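Local coordinates for protein ANGPTL4 C-terminal chain (Homo sapiens, PDB 6U1U) that mediates inactivation of lipoprotein lipase, thereby regulating triglyceride clearance, and inhibits endothelial cell proliferation, its C-terminal fibrinogen-like domain being seen here with palmitic acid, at residues R55-Y60 / W145-D150; L93-G98 / R202-Q207; G177-S182 / K192-K197. All blocks are in the same frame, centred on the assembly; numbering follows the deposited sequence.

Contact 1. Residues R55-Y60 / W145-D150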
loop_
_atom_site.group_PDB
_atom_site.type_symbol
_atom_site.label_atom_id
_atom_site.label_comp_id
_atom_site.label_asym_id
_atom_site.label_seq_id
_atom_site.Cartn_x
_atom_site.Cartn_y
_atom_site.Cartn_z
ATOM N N ARG A 55 -3.858 -11.071 7.475
ATOM C CA ARG A 55 -2.953 -12.192 7.143
ATOM C C ARG A 55 -1.523 -11.963 7.629
ATOM O O ARG A 55 -1.138 -10.846 7.845
ATOM C CB ARG A 55 -2.967 -12.462 5.641
ATOM C CG ARG A 55 -4.349 -12.428 5.022
ATOM C CD ARG A 55 -4.468 -13.267 3.782
ATOM N NE ARG A 55 -5.759 -13.058 3.184
ATOM C CZ ARG A 55 -6.275 -13.813 2.250
ATOM N NH1 ARG A 55 -5.594 -14.850 1.805
ATOM N NH2 ARG A 55 -7.465 -13.535 1.780
ATOM N N PRO A 56 -0.740 -13.048 7.723
ATOM C CA PRO A 56 0.613 -13.017 8.217
ATOM C C PRO A 56 1.625 -12.562 7.162
ATOM O O PRO A 56 1.289 -12.378 6.062
ATOM C CB PRO A 56 0.921 -14.457 8.645
ATOM C CG PRO A 56 -0.234 -15.275 8.148
ATOM C CD PRO A 56 -1.128 -14.380 7.326
ATOM N N TRP A 57 2.868 -12.474 7.602
ATOM C CA TRP A 57 3.982 -11.970 6.772
ATOM C C TRP A 57 4.054 -12.668 5.414
ATOM O O TRP A 57 4.149 -12.001 4.429
ATOM C CB TRP A 57 5.295 -12.154 7.520
ATOM C CG TRP A 57 6.452 -11.585 6.773
ATOM C CD1 TRP A 57 7.320 -12.236 5.959
ATOM C CD2 TRP A 57 6.833 -10.206 6.734
ATOM N NE1 TRP A 57 8.216 -11.358 5.427
ATOM C CE2 TRP A 57 7.945 -10.105 5.888
ATOM C CE3 TRP A 57 6.342 -9.055 7.337
ATOM C CZ2 TRP A 57 8.575 -8.892 5.645
ATOM C CZ3 TRP A 57 6.969 -7.865 7.107
ATOM C CH2 TRP A 57 8.068 -7.785 6.270
ATOM N N GLU A 58 4.008 -13.989 5.413
ATOM C CA GLU A 58 4.238 -14.649 4.130
ATOM C C GLU A 58 3.161 -14.314 3.119
ATOM O O GLU A 58 3.426 -14.291 1.910
ATOM C CB GLU A 58 4.313 -16.168 4.323
ATOM C CG GLU A 58 5.635 -16.632 4.978
ATOM C CD GLU A 58 6.880 -16.224 4.179
ATOM O OE1 GLU A 58 6.886 -16.414 2.942
ATOM O OE2 GLU A 58 7.839 -15.693 4.787
ATOM N N ALA A 59 1.931 -14.080 3.582
ATOM C CA ALA A 59 0.872 -13.717 2.654
ATOM C C ALA A 59 1.075 -12.302 2.136
ATOM O O ALA A 59 0.782 -12.011 0.973
ATOM C CB ALA A 59 -0.491 -13.813 3.324
ATOM N N TYR A 60 1.536 -11.390 3.004
ATOM C CA TYR A 60 1.782 -10.034 2.513
ATOM C C TYR A 60 2.996 -10.006 1.602
ATOM O O TYR A 60 3.103 -9.135 0.730
ATOM C CB TYR A 60 1.961 -9.054 3.700
ATOM C CG TYR A 60 0.611 -8.501 4.095
ATOM C CD1 TYR A 60 0.058 -7.404 3.400
ATOM C CD2 TYR A 60 -0.140 -9.097 5.087
ATOM C CE1 TYR A 60 -1.209 -6.920 3.696
ATOM C CE2 TYR A 60 -1.417 -8.596 5.396
ATOM C CZ TYR A 60 -1.935 -7.508 4.695
ATOM O OH TYR A 60 -3.214 -7.021 4.992
ATOM N N TRP A 145 1.160 -9.138 11.992
ATOM C CA TRP A 145 1.031 -9.501 13.406
ATOM C C TRP A 145 2.133 -10.462 13.840
ATOM O O TRP A 145 2.598 -10.405 14.993
ATOM C CB TRP A 145 -0.366 -10.074 13.677
ATOM C CG TRP A 145 -0.647 -11.374 13.046
ATOM C CD1 TRP A 145 -1.312 -11.586 11.883
ATOM C CD2 TRP A 145 -0.264 -12.672 13.537
ATOM N NE1 TRP A 145 -1.378 -12.933 11.613
ATOM C CE2 TRP A 145 -0.738 -13.619 12.610
ATOM C CE3 TRP A 145 0.411 -13.114 14.673
ATOM C CZ2 TRP A 145 -0.564 -15.003 12.786
ATOM C CZ3 TRP A 145 0.602 -14.491 14.840
ATOM C CH2 TRP A 145 0.105 -15.408 13.900
ATOM N N ASP A 146 2.623 -11.293 12.922
ATOM C CA ASP A 146 3.666 -12.244 13.271
ATOM C C ASP A 146 5.079 -11.733 13.024
ATOM O O ASP A 146 6.046 -12.449 13.341
ATOM C CB ASP A 146 3.438 -13.563 12.507
ATOM C CG ASP A 146 3.503 -13.401 11.008
ATOM O OD1 ASP A 146 3.031 -12.354 10.485
ATOM O OD2 ASP A 146 4.012 -14.334 10.345
ATOM N N GLN A 147 5.238 -10.517 12.490
ATOM C CA GLN A 147 6.530 -9.944 12.173
ATOM C C GLN A 147 6.343 -8.436 12.332
ATOM O O GLN A 147 6.231 -7.668 11.364
ATOM C CB GLN A 147 7.012 -10.288 10.760
ATOM C CG GLN A 147 7.535 -11.702 10.577
ATOM C CD GLN A 147 8.841 -11.903 11.331
ATOM O OE1 GLN A 147 8.933 -12.780 12.177
ATOM N NE2 GLN A 147 9.836 -11.065 11.056
ATOM N N ASP A 148 6.256 -7.980 13.579
ATOM C CA ASP A 148 5.961 -6.577 13.833
ATOM C C ASP A 148 7.208 -5.858 14.329
ATOM O O ASP A 148 7.966 -6.400 15.137
ATOM C CB ASP A 148 4.836 -6.420 14.850
ATOM C CG ASP A 148 4.522 -4.947 15.125
ATOM O OD1 ASP A 148 3.797 -4.310 14.320
ATOM O OD2 ASP A 148 5.036 -4.428 16.135
ATOM N N HIS A 149 7.403 -4.636 13.860
ATOM C CA HIS A 149 8.662 -3.920 14.075
ATOM C C HIS A 149 8.581 -2.827 15.138
ATOM O O HIS A 149 9.552 -2.079 15.313
ATOM C CB HIS A 149 9.149 -3.372 12.736
ATOM C CG HIS A 149 9.540 -4.472 11.798
ATOM N ND1 HIS A 149 8.671 -4.997 10.861
ATOM C CD2 HIS A 149 10.678 -5.199 11.703
ATOM C CE1 HIS A 149 9.262 -5.996 10.226
ATOM N NE2 HIS A 149 10.484 -6.132 10.710
ATOM N N ASP A 150 7.480 -2.735 15.879
ATOM C CA ASP A 150 7.423 -1.785 16.994
ATOM C C ASP A 150 8.527 -2.115 17.999
ATOM O O ASP A 150 8.611 -3.245 18.489
ATOM C CB ASP A 150 6.040 -1.835 17.664
ATOM C CG ASP A 150 5.794 -0.659 18.640
ATOM O OD1 ASP A 150 4.676 -0.093 18.612
ATOM O OD2 ASP A 150 6.689 -0.317 19.450
HETATM O O HOH W 1 -0.908 -9.069 9.906
HETATM O O HOH W 2 4.163 -15.601 7.896
#
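The first turn of helix 57-62 in this fibrinogen C-terminal domain is met by Asp146, from the loop between strand 138-140 and helix 157-160. Pro56 holds the N-cap position, and the next amide turns to the loop: Trp57 N donates to Asp146 OD1 at 2.9 Å with an angle of 149° at the hydrogen, the oxygen accepting with its syn lone pair. Thr144 OG1 bonds the same oxygen, which is thus gripped twice. A water donating to Asp146 OD2 at 2.8 Å accepts in turn from Glu58 N, and the carboxylate serves two successive helix amides, one directly and one through water. The positive end of the helix dipole would probably favour its negative charge. Pro56 CB is 3.5 Å from both OD1 and OD2 of Asp146, and a second water joins Arg55 O to Trp145 N. With CG anti to the backbone N (chi1 -176°), the Trp57 side chain crosses that of Gln147 at about a right angle, Trp57 CE3 resting 3.7 Å from Gln147 CB, while NE1 bonds Glu112. Farther along the indole, Trp57 CZ3 meets the edge of the His149 ring, 4.3 Å from CE1.

Contact 2. Residues L93-G98 / R202-Q207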
loop_
_atom_site.group_PDB
_atom_site.type_symbol
_atom_site.label_atom_id
_atom_site.label_comp_id
_atom_site.label_asym_id
_atom_site.label_seq_id
_atom_site.Cartn_x
_atom_site.Cartn_y
_atom_site.Cartn_z
ATOM N N LEU A 93 -8.341 7.282 -2.224
ATOM C CA LEU A 93 -9.241 7.020 -1.109
ATOM C C LEU A 93 -10.650 7.462 -1.469
ATOM O O LEU A 93 -10.835 8.457 -2.168
ATOM C CB LEU A 93 -8.799 7.772 0.165
ATOM C CG LEU A 93 -7.295 7.749 0.498
ATOM C CD1 LEU A 93 -6.934 8.719 1.646
ATOM C CD2 LEU A 93 -6.858 6.311 0.858
ATOM N N ARG A 94 -11.655 6.716 -0.975
ATOM C CA ARG A 94 -13.050 7.057 -1.244
ATOM C C ARG A 94 -13.830 6.991 0.060
ATOM O O ARG A 94 -13.655 6.047 0.847
ATOM C CB ARG A 94 -13.676 6.111 -2.293
ATOM C CG ARG A 94 -15.106 6.501 -2.706
ATOM C CD ARG A 94 -15.747 5.414 -3.566
ATOM N NE ARG A 94 -14.901 5.022 -4.699
ATOM C CZ ARG A 94 -14.920 3.818 -5.277
ATOM N NH1 ARG A 94 -15.748 2.869 -4.827
ATOM N NH2 ARG A 94 -14.110 3.561 -6.312
ATOM N N ASP A 95 -14.681 7.992 0.310
ATOM C CA ASP A 95 -15.443 7.948 1.544
ATOM C C ASP A 95 -16.854 7.489 1.217
ATOM O O ASP A 95 -17.171 7.137 0.079
ATOM C CB ASP A 95 -15.402 9.293 2.302
ATOM C CG ASP A 95 -16.152 10.418 1.587
ATOM O OD1 ASP A 95 -16.994 10.140 0.709
ATOM O OD2 ASP A 95 -15.874 11.590 1.912
ATOM N N TRP A 96 -17.699 7.465 2.240
ATOM C CA TRP A 96 -19.018 6.873 2.061
ATOM C C TRP A 96 -20.017 7.839 1.453
ATOM O O TRP A 96 -21.151 7.435 1.157
ATOM C CB TRP A 96 -19.521 6.348 3.392
ATOM C CG TRP A 96 -18.827 5.056 3.758
ATOM C CD1 TRP A 96 -17.697 4.938 4.501
ATOM C CD2 TRP A 96 -19.206 3.731 3.378
ATOM N NE1 TRP A 96 -17.347 3.618 4.606
ATOM C CE2 TRP A 96 -18.257 2.855 3.934
ATOM C CE3 TRP A 96 -20.253 3.197 2.616
ATOM C CZ2 TRP A 96 -18.328 1.471 3.773
ATOM C CZ3 TRP A 96 -20.328 1.813 2.456
ATOM C CH2 TRP A 96 -19.369 0.965 3.028
ATOM N N ASP A 97 -19.610 9.072 1.208
ATOM C CA ASP A 97 -20.410 9.989 0.416
ATOM C C ASP A 97 -19.933 10.083 -1.028
ATOM O O ASP A 97 -20.368 10.980 -1.758
ATOM C CB ASP A 97 -20.397 11.360 1.061
ATOM C CG ASP A 97 -21.211 11.392 2.322
ATOM O OD1 ASP A 97 -22.329 10.842 2.297
ATOM O OD2 ASP A 97 -20.723 11.957 3.326
ATOM N N GLY A 98 -19.029 9.200 -1.444
ATOM C CA GLY A 98 -18.557 9.187 -2.810
ATOM C C GLY A 98 -17.433 10.151 -3.131
ATOM O O GLY A 98 -16.993 10.187 -4.288
ATOM N N ARG A 202 -8.860 9.614 12.207
ATOM C CA ARG A 202 -8.295 8.346 12.670
ATOM C C ARG A 202 -9.321 7.218 12.641
ATOM O O ARG A 202 -8.978 6.068 12.375
ATOM C CB ARG A 202 -7.727 8.518 14.085
ATOM C CG ARG A 202 -7.347 7.224 14.827
ATOM C CD ARG A 202 -6.164 6.538 14.174
ATOM N NE ARG A 202 -5.784 5.268 14.793
ATOM C CZ ARG A 202 -6.337 4.104 14.476
ATOM N NH1 ARG A 202 -7.340 4.057 13.598
ATOM N NH2 ARG A 202 -5.925 2.989 15.061
ATOM N N TYR A 203 -10.588 7.503 12.925
ATOM C CA TYR A 203 -11.523 6.394 13.037
ATOM C C TYR A 203 -12.622 6.439 11.996
ATOM O O TYR A 203 -13.689 5.849 12.203
ATOM C CB TYR A 203 -12.133 6.354 14.429
ATOM C CG TYR A 203 -11.140 6.338 15.578
ATOM C CD1 TYR A 203 -10.518 7.516 16.015
ATOM C CD2 TYR A 203 -10.845 5.170 16.241
ATOM C CE1 TYR A 203 -9.663 7.514 17.091
ATOM C CE2 TYR A 203 -9.960 5.158 17.288
ATOM C CZ TYR A 203 -9.374 6.324 17.712
ATOM O OH TYR A 203 -8.492 6.305 18.761
ATOM N N TYR A 204 -12.393 7.113 10.884
ATOM C CA TYR A 204 -13.334 7.038 9.779
ATOM C C TYR A 204 -13.023 5.797 8.940
ATOM O O TYR A 204 -11.911 5.692 8.410
ATOM C CB TYR A 204 -13.239 8.292 8.913
ATOM C CG TYR A 204 -14.320 8.338 7.863
ATOM C CD1 TYR A 204 -15.538 8.972 8.113
ATOM C CD2 TYR A 204 -14.149 7.732 6.620
ATOM C CE1 TYR A 204 -16.531 8.997 7.163
ATOM C CE2 TYR A 204 -15.132 7.753 5.668
ATOM C CZ TYR A 204 -16.331 8.380 5.940
ATOM O OH TYR A 204 -17.306 8.392 4.967
ATOM N N PRO A 205 -13.958 4.858 8.773
ATOM C CA PRO A 205 -13.689 3.666 7.941
ATOM C C PRO A 205 -13.928 3.978 6.469
ATOM O O PRO A 205 -15.047 4.288 6.054
ATOM C CB PRO A 205 -14.689 2.629 8.471
ATOM C CG PRO A 205 -15.883 3.458 8.863
ATOM C CD PRO A 205 -15.307 4.814 9.365
ATOM N N LEU A 206 -12.877 3.864 5.661
ATOM C CA LEU A 206 -12.996 4.246 4.263
ATOM C C LEU A 206 -13.793 3.221 3.469
ATOM O O LEU A 206 -13.842 2.030 3.804
ATOM C CB LEU A 206 -11.610 4.419 3.646
ATOM C CG LEU A 206 -10.862 5.598 4.270
ATOM C CD1 LEU A 206 -9.380 5.545 3.971
ATOM C CD2 LEU A 206 -11.457 6.932 3.745
ATOM N N GLN A 207 -14.435 3.700 2.407
ATOM C CA GLN A 207 -15.262 2.820 1.594
ATOM C C GLN A 207 -14.445 2.063 0.555
ATOM O O GLN A 207 -14.794 0.930 0.208
ATOM C CB GLN A 207 -16.373 3.630 0.911
ATOM C CG GLN A 207 -17.400 2.758 0.181
ATOM C CD GLN A 207 -18.250 3.515 -0.830
ATOM O OE1 GLN A 207 -18.546 4.702 -0.660
ATOM N NE2 GLN A 207 -18.678 2.818 -1.874
HETATM O O HOH W 3 -19.474 9.734 5.375
#
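The end of strand 87-94 and the residues after it, taken over 93-97, run at 92° to the 204-207 backbone, and the two come together at Asp95 and Gln207, whose CA atoms are 5.1 Å apart. Gln207 N donates to Arg94 O at 2.9 Å, just before strand 208-215 takes up its antiparallel pairing with strand 87-94. From Asp95 to Gly98 the chain folds into a type I turn. An Asx turn is set inside it, since Asp95 OD1 accepts from Asp97 N, and Asp95 OD2 has a salt bridge to Arg200.

The turn presents Trp96, which Gln207 and Tyr204 meet differently. With Gln207 CG anti to the backbone N (chi1 -173°), the aliphatic part of that side chain lies over one face of the indole, and CG sits 3.6 Å from the centroid of the six-membered ring of Trp96, almost on its normal: a CH-pi contact. At the indole edge, Trp96 NE1 makes a weak bond of 2.8 Å to Pro205 O. The Tyr204 hydroxyl reaches back to the turn, where Trp96 N donates to Tyr204 OH at 2.9 Å in a nearly straight bond (166°), and a water links the same hydroxyl to Asp97 OD2. Deeper in, Leu93 CD2 and Leu206 CD1 touch at 4.1 Å.

The chemistry grades from apolar at the buried leucines to mixed around Trp96 and the turn. There the indole has Gln207 over one face and a weak N-H bond at its edge, which would probably limit its rotation.

Contact 3. Residues G177-S182 / K192-K197. With PLM (palmitic acid), chain B.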
loop_
_atom_site.group_PDB
_atom_site.type_symbol
_atom_site.label_atom_id
_atom_site.label_comp_id
_atom_site.label_asym_id
_atom_site.label_seq_id
_atom_site.Cartn_x
_atom_site.Cartn_y
_atom_site.Cartn_z
ATOM N N GLY A 177 -6.573 -2.478 6.913
ATOM C CA GLY A 177 -7.285 -2.879 8.116
ATOM C C GLY A 177 -8.598 -3.598 7.794
ATOM O O GLY A 177 -8.880 -3.972 6.660
ATOM N N GLN A 178 -9.407 -3.802 8.837
ATOM C CA GLN A 178 -10.646 -4.563 8.682
ATOM C C GLN A 178 -11.689 -3.707 7.974
ATOM O O GLN A 178 -11.875 -2.551 8.334
ATOM C CB GLN A 178 -11.154 -4.999 10.062
ATOM C CG GLN A 178 -12.277 -6.037 10.015
ATOM C CD GLN A 178 -12.665 -6.520 11.411
ATOM O OE1 GLN A 178 -11.852 -6.482 12.339
ATOM N NE2 GLN A 178 -13.915 -6.958 11.564
ATOM N N TYR A 179 -12.353 -4.269 6.961
ATOM C CA TYR A 179 -13.383 -3.541 6.234
ATOM C C TYR A 179 -14.640 -3.441 7.088
ATOM O O TYR A 179 -15.113 -4.457 7.604
ATOM C CB TYR A 179 -13.718 -4.245 4.914
ATOM C CG TYR A 179 -14.445 -3.335 3.952
ATOM C CD1 TYR A 179 -15.826 -3.187 4.013
ATOM C CD2 TYR A 179 -13.759 -2.606 2.999
ATOM C CE1 TYR A 179 -16.513 -2.345 3.153
ATOM C CE2 TYR A 179 -14.440 -1.755 2.103
ATOM C CZ TYR A 179 -15.819 -1.625 2.195
ATOM O OH TYR A 179 -16.500 -0.767 1.351
ATOM N N PHE A 180 -15.186 -2.220 7.208
ATOM C CA PHE A 180 -16.405 -1.933 7.964
ATOM C C PHE A 180 -17.407 -1.209 7.084
ATOM O O PHE A 180 -17.051 -0.266 6.371
ATOM C CB PHE A 180 -16.142 -1.050 9.183
ATOM C CG PHE A 180 -15.320 -1.700 10.239
ATOM C CD1 PHE A 180 -15.626 -2.968 10.694
ATOM C CD2 PHE A 180 -14.239 -1.039 10.787
ATOM C CE1 PHE A 180 -14.868 -3.565 11.679
ATOM C CE2 PHE A 180 -13.476 -1.636 11.767
ATOM C CZ PHE A 180 -13.787 -2.893 12.214
ATOM N N ARG A 181 -18.662 -1.634 7.151
ATOM C CA ARG A 181 -19.723 -0.921 6.459
ATOM C C ARG A 181 -20.440 0.093 7.348
ATOM O O ARG A 181 -21.144 0.958 6.810
ATOM C CB ARG A 181 -20.754 -1.915 5.875
ATOM C CG ARG A 181 -20.169 -3.213 5.341
ATOM C CD ARG A 181 -21.248 -4.130 4.763
ATOM N NE ARG A 181 -21.194 -5.474 5.341
ATOM C CZ ARG A 181 -21.999 -6.476 4.987
ATOM N NH1 ARG A 181 -22.922 -6.292 4.046
ATOM N NH2 ARG A 181 -21.879 -7.663 5.573
ATOM N N SER A 182 -20.276 -0.056 8.656
ATOM C CA SER A 182 -20.949 0.808 9.648
ATOM C C SER A 182 -20.054 1.029 10.867
ATOM O O SER A 182 -18.963 0.460 10.922
ATOM C CB SER A 182 -22.272 0.233 10.049
ATOM O OG SER A 182 -23.302 0.875 9.329
ATOM N N LYS A 192 -9.329 -0.689 14.340
ATOM C CA LYS A 192 -8.750 -1.723 13.486
ATOM C C LYS A 192 -9.169 -1.582 12.035
ATOM O O LYS A 192 -8.954 -2.512 11.257
ATOM C CB LYS A 192 -9.147 -3.111 13.986
ATOM C CG LYS A 192 -8.761 -3.378 15.450
ATOM C CD LYS A 192 -9.240 -4.746 15.885
ATOM C CE LYS A 192 -8.389 -5.283 17.032
ATOM N NZ LYS A 192 -7.334 -6.244 16.570
ATOM N N GLY A 193 -9.742 -0.440 11.645
ATOM C CA GLY A 193 -10.318 -0.270 10.329
ATOM C C GLY A 193 -9.352 0.251 9.273
ATOM O O GLY A 193 -8.133 0.300 9.467
ATOM N N ILE A 194 -9.943 0.679 8.159
ATOM C CA ILE A 194 -9.247 1.199 6.980
ATOM C C ILE A 194 -9.250 2.710 7.115
ATOM O O ILE A 194 -10.289 3.347 6.913
ATOM C CB ILE A 194 -9.952 0.763 5.699
ATOM C CG1 ILE A 194 -9.981 -0.758 5.621
ATOM C CG2 ILE A 194 -9.281 1.326 4.436
ATOM C CD1 ILE A 194 -10.830 -1.233 4.459
ATOM N N PHE A 195 -8.107 3.308 7.453
ATOM C CA PHE A 195 -8.144 4.735 7.746
ATOM C C PHE A 195 -6.943 5.446 7.143
ATOM O O PHE A 195 -5.886 4.854 6.907
ATOM C CB PHE A 195 -8.216 4.992 9.263
ATOM C CG PHE A 195 -6.933 4.712 10.008
ATOM C CD1 PHE A 195 -6.604 3.409 10.404
ATOM C CD2 PHE A 195 -6.063 5.758 10.344
ATOM C CE1 PHE A 195 -5.407 3.178 11.102
ATOM C CE2 PHE A 195 -4.885 5.521 11.058
ATOM C CZ PHE A 195 -4.567 4.242 11.430
ATOM N N TRP A 196 -7.079 6.748 6.965
ATOM C CA TRP A 196 -6.004 7.694 6.570
ATOM C C TRP A 196 -6.298 8.942 7.413
ATOM O O TRP A 196 -7.173 9.666 7.065
ATOM C CB TRP A 196 -6.021 7.988 5.078
ATOM C CG TRP A 196 -4.832 8.748 4.593
ATOM C CD1 TRP A 196 -4.660 10.090 4.571
ATOM C CD2 TRP A 196 -3.647 8.194 4.012
ATOM N NE1 TRP A 196 -3.455 10.415 4.048
ATOM C CE2 TRP A 196 -2.803 9.274 3.699
ATOM C CE3 TRP A 196 -3.219 6.899 3.746
ATOM C CZ2 TRP A 196 -1.563 9.091 3.113
ATOM C CZ3 TRP A 196 -1.997 6.716 3.167
ATOM C CH2 TRP A 196 -1.179 7.798 2.877
ATOM N N LYS A 197 -5.529 9.144 8.464
ATOM C CA LYS A 197 -5.949 10.059 9.528
ATOM C C LYS A 197 -6.154 11.475 9.008
ATOM O O LYS A 197 -7.187 12.101 9.286
ATOM C CB LYS A 197 -4.931 10.042 10.666
ATOM C CG LYS A 197 -5.314 11.034 11.823
ATOM C CD LYS A 197 -4.459 10.787 13.034
ATOM C CE LYS A 197 -3.078 11.412 12.846
ATOM N NZ LYS A 197 -2.071 10.905 13.846
HETATM C C1 PLM B . 1.224 10.332 12.648
HETATM O O1 PLM B . 0.713 9.515 13.447
HETATM O O2 PLM B . 0.615 11.306 12.188
HETATM C C2 PLM B . 2.692 10.159 12.279
HETATM C C3 PLM B . 3.172 10.570 10.919
HETATM C C4 PLM B . 4.279 9.662 10.409
HETATM C C5 PLM B . 4.424 9.573 8.915
HETATM C C6 PLM B . 5.010 8.271 8.401
HETATM C C7 PLM B . 4.565 7.896 7.011
HETATM C C8 PLM B . 4.639 6.436 6.646
HETATM C C9 PLM B . 3.355 5.715 6.857
HETATM C CA PLM B . 2.906 4.869 5.740
HETATM C CB PLM B . 2.488 5.579 4.513
HETATM C CC PLM B . 2.442 4.676 3.346
HETATM C CD PLM B . 1.708 5.190 2.186
HETATM C CE PLM B . 2.053 6.592 1.870
HETATM C CF PLM B . 2.974 6.797 0.731
HETATM C CG PLM B . 4.302 7.331 1.153
HETATM O O HOH W 4 -12.692 0.116 8.060
#
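The Phe180 ring carries Gln178 O over one face, offset toward the rim and 3.7 Å above the plane, while Phe180 CE2 approaches Gly193 CA obliquely at 3.7 Å. The Tyr179 ring is likewise met obliquely, by the tip of Ile194, with Tyr179 CD2 and Ile194 CD1 3.5 Å apart. Gly193 O lies in plane at the edge of the Phe195 ring, which also has a cation-pi contact with Arg202. The indole of Trp196 turns an edge to the bound palmitic acid, its CH2 lying 3.6 Å from CE of the fatty acid.

The backbones themselves are in direct contact. Gln178 N donates to Lys192 O at 2.8 Å, nearly straight (169°) and in the carbonyl plane. A water donates to Gln178 O and accepts from Ile194 N, and a CA-H...O contact runs from Gly177 CA to Gly193 O. Any CB on Gly177 would clash with that same Gly193 O, so the approach depends on the bare glycine. Ile194 CG1, anti to the carbonyl carbon (chi1 -60°), is placed beside the carbonyl oxygens of Gly177 and Gln178. An alanine at Ile194 would probably open a gap beside Tyr179 CD2, where CD1 had packed, and leave those two carbonyl oxygens without their neighbour CG1.

At the other end of 192-197, Lys197 NZ donates to both carboxylate oxygens of palmitic acid, 3.1 Å to O1 and 3.2 Å to O2, and also bonds Ser171 O; Thr169 OG1 is a further partner of the acid. The arrangement belongs to the loop-rich part of the fibrinogen C-terminal fold: loop 177-182 packs against the lead-in to strand 195-196, which pairs with strand 173-174 and places Trp196, with Lys197 just after it, at the fatty-acid site.

In the fold
The three contacts illustrate how one fibrinogen-like domain ties its loops to its regular elements. Contact 1 is a surface contact, its centre about 18 Å from that of contact 3, and rests on a carboxylate and waters at a helix start. Contacts 2 and 3 are partly buried and adjoin, with centres about 8 Å apart; contact 3 is nested within the chain loop that contact 2 closes. They are joined to each other, Leu206 N meeting Ile194 O and Gln207 O meeting Tyr179 OH in probable hydrogen bonds. Contact 2 combines a backbone bond with aromatic and hydroxyl groups at a turn, contact 3 relies on close glycine backbones, and contact 3 alone includes residues touching palmitic acid.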